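Local atomic coordinates of protein-arginine-phosphatase (Geobacillus stearothermophilus, PDB entry 4PIC), a protein that removes the phosphoryl group from phosphoarginine residues of proteins, probably counteracting the arginine kinase McsB, and has almost no activity on phosphotyrosine peptides. Residues S16-A21 with V48-V53; L54-I59 with A128-L133; A116-F119 with E124-R127. All coordinates share one frame; numbering follows the deposited sequence.

Interaction 1: residues S16-A21 with V48-V53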
loop_
_atom_site.group_PDB
_atom_site.type_symbol
_atom_site.label_atom_id
_atom_site.label_comp_id
_atom_site.label_asym_id
_atom_site.label_seq_id
_atom_site.Cartn_x
_atom_site.Cartn_y
_atom_site.Cartn_z
ATOM N N SER A 16 4.944 -12.158 5.382
ATOM C CA SER A 16 5.529 -12.722 4.159
ATOM C C SER A 16 6.939 -13.307 4.342
ATOM O O SER A 16 7.239 -14.326 3.734
ATOM C CB SER A 16 5.419 -11.788 2.938
ATOM O OG SER A 16 6.070 -10.545 3.129
ATOM N N PRO A 17 7.788 -12.701 5.193
ATOM C CA PRO A 17 9.072 -13.375 5.432
ATOM C C PRO A 17 8.920 -14.705 6.155
ATOM O O PRO A 17 9.701 -15.636 5.913
ATOM C CB PRO A 17 9.841 -12.381 6.304
ATOM C CG PRO A 17 9.243 -11.053 5.951
ATOM C CD PRO A 17 7.787 -11.334 5.748
HETATM N N MSE A 18 7.918 -14.828 7.019
HETATM C CA MSE A 18 7.682 -16.114 7.657
HETATM C C MSE A 18 7.243 -17.156 6.630
HETATM O O MSE A 18 7.724 -18.291 6.634
HETATM C CB MSE A 18 6.650 -16.006 8.779
HETATM C CG MSE A 18 7.198 -15.331 10.036
HETATM SE SE MSE A 18 6.068 -15.506 11.621
HETATM C CE MSE A 18 4.549 -14.441 11.013
ATOM N N ALA A 19 6.319 -16.779 5.757
ATOM C CA ALA A 19 5.870 -17.657 4.693
ATOM C C ALA A 19 7.040 -18.103 3.841
ATOM O O ALA A 19 7.189 -19.301 3.563
ATOM C CB ALA A 19 4.821 -16.946 3.841
ATOM N N ALA A 20 7.870 -17.156 3.420
ATOM C CA ALA A 20 9.011 -17.469 2.572
ATOM C C ALA A 20 9.982 -18.389 3.291
ATOM O O ALA A 20 10.472 -19.350 2.699
ATOM C CB ALA A 20 9.713 -16.187 2.109
ATOM N N ALA A 21 10.241 -18.121 4.563
ATOM C CA ALA A 21 11.180 -18.949 5.311
ATOM C C ALA A 21 10.677 -20.375 5.474
ATOM O O ALA A 21 11.451 -21.329 5.362
ATOM C CB ALA A 21 11.491 -18.340 6.664
ATOM N N VAL A 48 11.602 -9.003 15.229
ATOM C CA VAL A 48 12.180 -9.893 16.224
ATOM C C VAL A 48 11.261 -11.056 16.580
ATOM O O VAL A 48 11.726 -12.184 16.737
ATOM C CB VAL A 48 12.654 -9.121 17.498
ATOM C CG1 VAL A 48 11.476 -8.486 18.239
ATOM C CG2 VAL A 48 13.426 -10.041 18.404
ATOM N N HIS A 49 9.957 -10.812 16.677
ATOM C CA HIS A 49 9.041 -11.897 17.012
ATOM C C HIS A 49 8.939 -12.899 15.867
ATOM O O HIS A 49 8.790 -14.093 16.116
ATOM C CB HIS A 49 7.648 -11.383 17.378
ATOM C CG HIS A 49 7.550 -10.817 18.763
ATOM N ND1 HIS A 49 6.508 -10.005 19.155
ATOM C CD2 HIS A 49 8.347 -10.962 19.848
ATOM C CE1 HIS A 49 6.674 -9.662 20.420
ATOM N NE2 HIS A 49 7.782 -10.224 20.864
ATOM N N ALA A 50 9.022 -12.417 14.623
ATOM C CA ALA A 50 9.018 -13.327 13.471
ATOM C C ALA A 50 10.260 -14.204 13.557
ATOM O O ALA A 50 10.191 -15.430 13.383
ATOM C CB ALA A 50 8.990 -12.555 12.158
ATOM N N LYS A 51 11.408 -13.596 13.830
ATOM C CA LYS A 51 12.629 -14.379 13.978
ATOM C C LYS A 51 12.517 -15.384 15.108
ATOM O O LYS A 51 12.945 -16.525 14.973
ATOM C CB LYS A 51 13.831 -13.478 14.233
ATOM C CG LYS A 51 14.282 -12.665 13.038
ATOM C CD LYS A 51 15.654 -12.100 13.355
ATOM C CE LYS A 51 16.127 -11.112 12.326
ATOM N NZ LYS A 51 17.508 -10.654 12.671
HETATM N N MSE A 52 11.930 -14.978 16.219
HETATM C CA MSE A 52 11.807 -15.874 17.357
HETATM C C MSE A 52 10.928 -17.076 17.071
HETATM O O MSE A 52 11.316 -18.205 17.357
HETATM C CB MSE A 52 11.276 -15.126 18.570
HETATM C CG MSE A 52 12.328 -14.302 19.281
HETATM SE SE MSE A 52 11.543 -13.117 20.603
HETATM C CE MSE A 52 13.164 -12.413 21.373
ATOM N N VAL A 53 9.747 -16.860 16.509
ATOM C CA VAL A 53 8.869 -18.000 16.255
ATOM C C VAL A 53 9.406 -18.899 15.137
ATOM O O VAL A 53 9.196 -20.123 15.156
ATOM C CB VAL A 53 7.390 -17.604 16.036
ATOM C CG1 VAL A 53 6.894 -16.768 17.220
ATOM C CG2 VAL A 53 7.237 -16.827 14.752
#

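Interaction 2: residues L54-I59 with A128-L133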
loop_
_atom_site.group_PDB
_atom_site.type_symbol
_atom_site.label_atom_id
_atom_site.label_comp_id
_atom_site.label_asym_id
_atom_site.label_seq_id
_atom_site.Cartn_x
_atom_site.Cartn_y
_atom_site.Cartn_z
ATOM N N LEU A 54 10.154 -18.323 14.197
ATOM C CA LEU A 54 10.853 -19.162 13.221
ATOM C C LEU A 54 11.942 -19.988 13.903
ATOM O O LEU A 54 12.103 -21.170 13.607
ATOM C CB LEU A 54 11.428 -18.344 12.061
ATOM C CG LEU A 54 10.373 -17.772 11.109
ATOM C CD1 LEU A 54 11.024 -16.803 10.141
ATOM C CD2 LEU A 54 9.636 -18.887 10.348
ATOM N N LYS A 55 12.669 -19.377 14.826
ATOM C CA LYS A 55 13.717 -20.082 15.564
ATOM C C LYS A 55 13.147 -21.293 16.311
ATOM O O LYS A 55 13.806 -22.337 16.413
ATOM C CB LYS A 55 14.411 -19.123 16.542
ATOM C CG LYS A 55 15.675 -19.683 17.187
ATOM C CD LYS A 55 16.175 -18.756 18.291
ATOM C CE LYS A 55 17.614 -19.077 18.675
ATOM N NZ LYS A 55 18.584 -18.592 17.648
ATOM N N GLU A 56 11.916 -21.174 16.805
ATOM C CA GLU A 56 11.277 -22.269 17.538
ATOM C C GLU A 56 11.092 -23.502 16.659
ATOM O O GLU A 56 11.004 -24.632 17.153
ATOM C CB GLU A 56 9.915 -21.839 18.083
ATOM C CG GLU A 56 9.982 -20.719 19.092
ATOM C CD GLU A 56 8.619 -20.164 19.465
ATOM O OE1 GLU A 56 7.586 -20.701 19.002
ATOM O OE2 GLU A 56 8.588 -19.189 20.241
ATOM N N LYS A 57 10.997 -23.282 15.356
ATOM C CA LYS A 57 10.859 -24.379 14.406
ATOM C C LYS A 57 12.162 -24.703 13.676
ATOM O O LYS A 57 12.151 -25.393 12.648
ATOM C CB LYS A 57 9.737 -24.071 13.414
ATOM C CG LYS A 57 8.362 -23.987 14.072
ATOM C CD LYS A 57 8.132 -25.196 14.982
ATOM C CE LYS A 57 6.722 -25.235 15.557
ATOM N NZ LYS A 57 5.724 -25.644 14.532
ATOM N N GLY A 58 13.272 -24.209 14.214
ATOM C CA GLY A 58 14.595 -24.502 13.695
ATOM C C GLY A 58 15.058 -23.667 12.521
ATOM O O GLY A 58 16.043 -24.000 11.861
ATOM N N ILE A 59 14.352 -22.573 12.247
ATOM C CA ILE A 59 14.647 -21.770 11.075
ATOM C C ILE A 59 15.336 -20.477 11.495
ATOM O O ILE A 59 14.833 -19.748 12.350
ATOM C CB ILE A 59 13.365 -21.481 10.293
ATOM C CG1 ILE A 59 12.800 -22.791 9.736
ATOM C CG2 ILE A 59 13.633 -20.488 9.168
ATOM C CD1 ILE A 59 11.393 -22.651 9.152
ATOM N N ALA A 128 0.680 -17.738 16.239
ATOM C CA ALA A 128 -0.579 -18.130 15.617
ATOM C C ALA A 128 -0.481 -18.011 14.095
ATOM O O ALA A 128 -0.916 -18.919 13.354
ATOM C CB ALA A 128 -1.709 -17.261 16.139
ATOM N N ALA A 129 0.096 -16.899 13.636
ATOM C CA ALA A 129 0.295 -16.674 12.204
ATOM C C ALA A 129 1.237 -17.726 11.622
ATOM O O ALA A 129 0.973 -18.292 10.559
ATOM C CB ALA A 129 0.844 -15.278 11.954
ATOM N N ARG A 130 2.334 -17.995 12.323
ATOM C CA ARG A 130 3.272 -19.016 11.882
ATOM C C ARG A 130 2.584 -20.370 11.731
ATOM O O ARG A 130 2.829 -21.093 10.770
ATOM C CB ARG A 130 4.450 -19.140 12.851
ATOM C CG ARG A 130 5.519 -20.111 12.354
ATOM C CD ARG A 130 6.339 -20.647 13.516
ATOM N NE ARG A 130 5.505 -21.482 14.376
ATOM C CZ ARG A 130 5.743 -21.721 15.662
ATOM N NH1 ARG A 130 6.801 -21.192 16.270
ATOM N NH2 ARG A 130 4.909 -22.489 16.346
ATOM N N ASP A 131 1.729 -20.723 12.685
ATOM C CA ASP A 131 1.076 -22.022 12.679
ATOM C C ASP A 131 0.113 -22.131 11.505
ATOM O O ASP A 131 0.047 -23.170 10.849
ATOM C CB ASP A 131 0.347 -22.259 14.002
ATOM C CG ASP A 131 1.300 -22.494 15.163
ATOM O OD1 ASP A 131 2.459 -22.891 14.915
ATOM O OD2 ASP A 131 0.879 -22.294 16.324
ATOM N N GLU A 132 -0.612 -21.053 11.233
ATOM C CA GLU A 132 -1.498 -21.007 10.070
ATOM C C GLU A 132 -0.678 -21.199 8.807
ATOM O O GLU A 132 -1.037 -21.986 7.929
ATOM C CB GLU A 132 -2.246 -19.672 9.982
ATOM C CG GLU A 132 -3.342 -19.454 11.031
ATOM C CD GLU A 132 -3.910 -18.046 10.992
ATOM O OE1 GLU A 132 -3.361 -17.202 10.251
ATOM O OE2 GLU A 132 -4.899 -17.774 11.712
ATOM N N LEU A 133 0.431 -20.472 8.723
ATOM C CA LEU A 133 1.301 -20.543 7.556
ATOM C C LEU A 133 1.923 -21.918 7.390
ATOM O O LEU A 133 2.041 -22.410 6.274
ATOM C CB LEU A 133 2.404 -19.494 7.651
ATOM C CG LEU A 133 1.970 -18.057 7.431
ATOM C CD1 LEU A 133 3.096 -17.110 7.834
ATOM C CD2 LEU A 133 1.590 -17.870 5.970
HETATM O O HOH W 1 6.145 -23.068 18.894
HETATM O O HOH W 2 2.692 -25.660 14.039
#

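Interaction 3: residues A116-F119 with E124-R127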
loop_
_atom_site.group_PDB
_atom_site.type_symbol
_atom_site.label_atom_id
_atom_site.label_comp_id
_atom_site.label_asym_id
_atom_site.label_seq_id
_atom_site.Cartn_x
_atom_site.Cartn_y
_atom_site.Cartn_z
ATOM N N ALA A 116 -3.399 -14.481 10.075
ATOM C CA ALA A 116 -3.503 -13.644 11.276
ATOM C C ALA A 116 -2.504 -12.489 11.263
ATOM O O ALA A 116 -1.324 -12.687 10.973
ATOM C CB ALA A 116 -3.310 -14.488 12.529
ATOM N N ASP A 117 -2.982 -11.287 11.590
ATOM C CA ASP A 117 -2.141 -10.093 11.643
ATOM C C ASP A 117 -1.695 -9.802 13.073
ATOM O O ASP A 117 -2.517 -9.449 13.923
ATOM C CB ASP A 117 -2.921 -8.887 11.108
ATOM C CG ASP A 117 -2.034 -7.689 10.844
ATOM O OD1 ASP A 117 -0.881 -7.670 11.314
ATOM O OD2 ASP A 117 -2.491 -6.744 10.172
ATOM N N PRO A 118 -0.389 -9.927 13.350
ATOM C CA PRO A 118 0.037 -9.608 14.718
ATOM C C PRO A 118 -0.073 -8.120 15.076
ATOM O O PRO A 118 -0.104 -7.789 16.265
ATOM C CB PRO A 118 1.505 -10.048 14.742
ATOM C CG PRO A 118 1.633 -11.042 13.656
ATOM C CD PRO A 118 0.688 -10.558 12.570
ATOM N N PHE A 119 -0.140 -7.251 14.066
ATOM C CA PHE A 119 -0.105 -5.796 14.269
ATOM C C PHE A 119 1.101 -5.393 15.107
ATOM O O PHE A 119 1.006 -4.510 15.961
ATOM C CB PHE A 119 -1.390 -5.276 14.935
ATOM C CG PHE A 119 -2.638 -5.493 14.124
ATOM C CD1 PHE A 119 -3.517 -6.514 14.449
ATOM C CD2 PHE A 119 -2.945 -4.663 13.052
ATOM C CE1 PHE A 119 -4.672 -6.723 13.710
ATOM C CE2 PHE A 119 -4.103 -4.866 12.305
ATOM C CZ PHE A 119 -4.968 -5.896 12.639
ATOM N N GLU A 124 2.659 -14.278 20.842
ATOM C CA GLU A 124 1.619 -15.288 20.691
ATOM C C GLU A 124 0.868 -15.159 19.372
ATOM O O GLU A 124 0.471 -16.162 18.779
ATOM C CB GLU A 124 0.629 -15.242 21.861
ATOM C CG GLU A 124 1.186 -15.761 23.184
ATOM C CD GLU A 124 2.056 -14.752 23.901
ATOM O OE1 GLU A 124 1.953 -13.548 23.588
ATOM O OE2 GLU A 124 2.841 -15.167 24.781
ATOM N N VAL A 125 0.683 -13.932 18.902
ATOM C CA VAL A 125 -0.009 -13.735 17.634
ATOM C C VAL A 125 0.914 -14.054 16.456
ATOM O O VAL A 125 0.462 -14.565 15.436
ATOM C CB VAL A 125 -0.610 -12.328 17.507
ATOM C CG1 VAL A 125 -1.552 -12.266 16.311
ATOM C CG2 VAL A 125 -1.367 -11.982 18.782
ATOM N N TYR A 126 2.202 -13.759 16.596
ATOM C CA TYR A 126 3.178 -14.214 15.606
ATOM C C TYR A 126 3.190 -15.729 15.506
ATOM O O TYR A 126 3.295 -16.292 14.411
ATOM C CB TYR A 126 4.580 -13.723 15.955
ATOM C CG TYR A 126 4.822 -12.290 15.524
ATOM C CD1 TYR A 126 4.432 -11.223 16.330
ATOM C CD2 TYR A 126 5.455 -12.002 14.318
ATOM C CE1 TYR A 126 4.650 -9.914 15.932
ATOM C CE2 TYR A 126 5.676 -10.696 13.914
ATOM C CZ TYR A 126 5.274 -9.659 14.731
ATOM O OH TYR A 126 5.484 -8.348 14.353
ATOM N N ARG A 127 3.078 -16.399 16.648
ATOM C CA ARG A 127 3.077 -17.855 16.656
ATOM C C ARG A 127 1.813 -18.378 15.982
ATOM O O ARG A 127 1.865 -19.334 15.225
ATOM C CB ARG A 127 3.205 -18.394 18.087
ATOM C CG ARG A 127 3.607 -19.854 18.161
ATOM C CD ARG A 127 3.892 -20.288 19.596
ATOM N NE ARG A 127 5.106 -19.676 20.122
ATOM C CZ ARG A 127 5.147 -18.881 21.185
ATOM N NH1 ARG A 127 4.032 -18.596 21.846
ATOM N NH2 ARG A 127 6.301 -18.371 21.592
#

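Interaction 1: residues S16-A21 with V48-V53
The helical backbones of 16-21 and 48-53 come nearest at Met18 and Ala50, whose CA atoms lie 6.6 Å apart, and the CA-CB bonds of both residues point at the opposing helix. Met18, modelled as selenomethionine, carries nearly all of its helix's side of this buried, apolar contact. Its CG rests on Ala50 CB at 3.9 Å, and its selenium reaches past that methyl to Val53 CG2, 3.6 Å from SE. The torsions explain the two touches: CG stands anti to the carbonyl carbon (chi1 -74°) and the chain runs on nearly straight through chi2, which carries SE along the surface of the second helix. A bend at chi3 (-67°) then brings CE to Ala129 of helix 123-150. Ala50 offers nothing beyond a methyl, which allows SE to come within 4.1 Å of Ala50 CA as well. Val53, one turn further along the same helix, presents a single branch, CG2, the methyl lying between its backbone N and carbonyl carbon; the two side chains meet at a slant. The contact is thus pure van der Waals packing. Helix 123-150 closes it from a third direction: Ala129 and Leu133 touch Met18, and Ile123 touches Val53. Met18 therefore sits where three helices converge, its side chain near that of Arg15, a probable active-site residue. On its other side, helix 15-25 lies on the parallel sheet, with Ser16, Ala19 and Ala20 packing against Phe7 of strand 3-9 and Ser16 and Ala20 against Ser35 of strand 31-37.

Interaction 2: residues L54-I59 with A128-L133
The Arg130 guanidinium has Lys57 over one face, where CE stands 3.4 Å above the plane and off-centre toward NH2, while Glu56, Asp131 and a bridging water line its edge. Arg130 NH1 donates to Glu56 OE1 in a salt bridge of 2.9 Å with a moderately bent N-H...O angle of 148°. The carboxylate and guanidinium planes are 73° apart, and NH1 meets OE1 from above the carboxylate plane. NH2 is gripped at 2.9 Å by OD1 of the adjacent Asp131, on the syn side, and NE adds a weak bond to the same oxygen. Arg130 reaches all this with CG anti to its own N (chi1 -175°) and a bend at chi3. One water joins Glu56 OE1 to Arg130 NH2; another joins Lys57 NZ to Asp131 OD1. Outside partners complete the network: NH1 also donates to Val53 O, Arg127 binds Glu56 OE2, and Glu134 pairs with Lys57 NZ. A leucine in place of Arg130 would probably leave Glu56 and Asp131 without this shared cation and Val53 O without its donor. With Lys57 NZ only 3.7 Å from Arg130 NH2, the surrounding carboxylates probably offset the repulsion, making this a charged network joining residues 56-57 to helix 123-150.

Interaction 3: residues A116-F119 with E124-R127
Pro118 lays its ring on the face of Tyr126 and its CA and CB against Val125, in the first turn of helix 123-150. Pro118 CB lies 4.1 Å from Val125 CG1 and sits over the Tyr126 face in a CH-pi contact, 3.7 Å from the ring centroid and 25° off the normal. It is nearest the CE1 side of that ring, at 3.4 Å from Tyr126 CE1. Pro118 CG sits over the middle of the same face, almost equally far from all six ring carbons. The backbone takes part through Pro118 CA, 3.5 Å from Val125 CG1; that methyl is anti to the backbone N of Val125 (chi1 -168°) and also touches the carbonyl oxygen of Asp117. Beside the proline, Asp117 OD1 accepts the backbone N of Phe119 at 2.9 Å, closing an Asx turn. Tyr126 also approaches Cys14, which probably helps to bind substrate. This is the Asp-Pro loop of low molecular weight phosphatases: packing of the proline probably helps to hold the backbone beside Asp117, the probable proton donor, whose nearest side-chain atom is about 4 Å from a bound phosphate ion, probably from the crystallisation liquor, that may mark the pocket.

Overall arrangement
Helix 48-56 serves interactions 1 and 2, helix 123-150 serves 2 and 3, and helix 15-25, which follows the phosphate-binding loop from Cys9 to Arg15, enters through interaction 1. The centres of interactions 1 and 2 are about 7 Å apart; that of interaction 3 lies about 11 Å from each. Along the chain interaction 1 closes before interaction 2 opens, and interaction 3 is nested within the latter. His49 packs on Tyr126, joining 1 to 3, and a probable hydrogen bond between Glu132 OE1 and Ala116 N joins 2 to 3. Helix 15-25 and the loop of Asp117, the probable proton donor, thus belong to one packed cluster beside the parallel sheet.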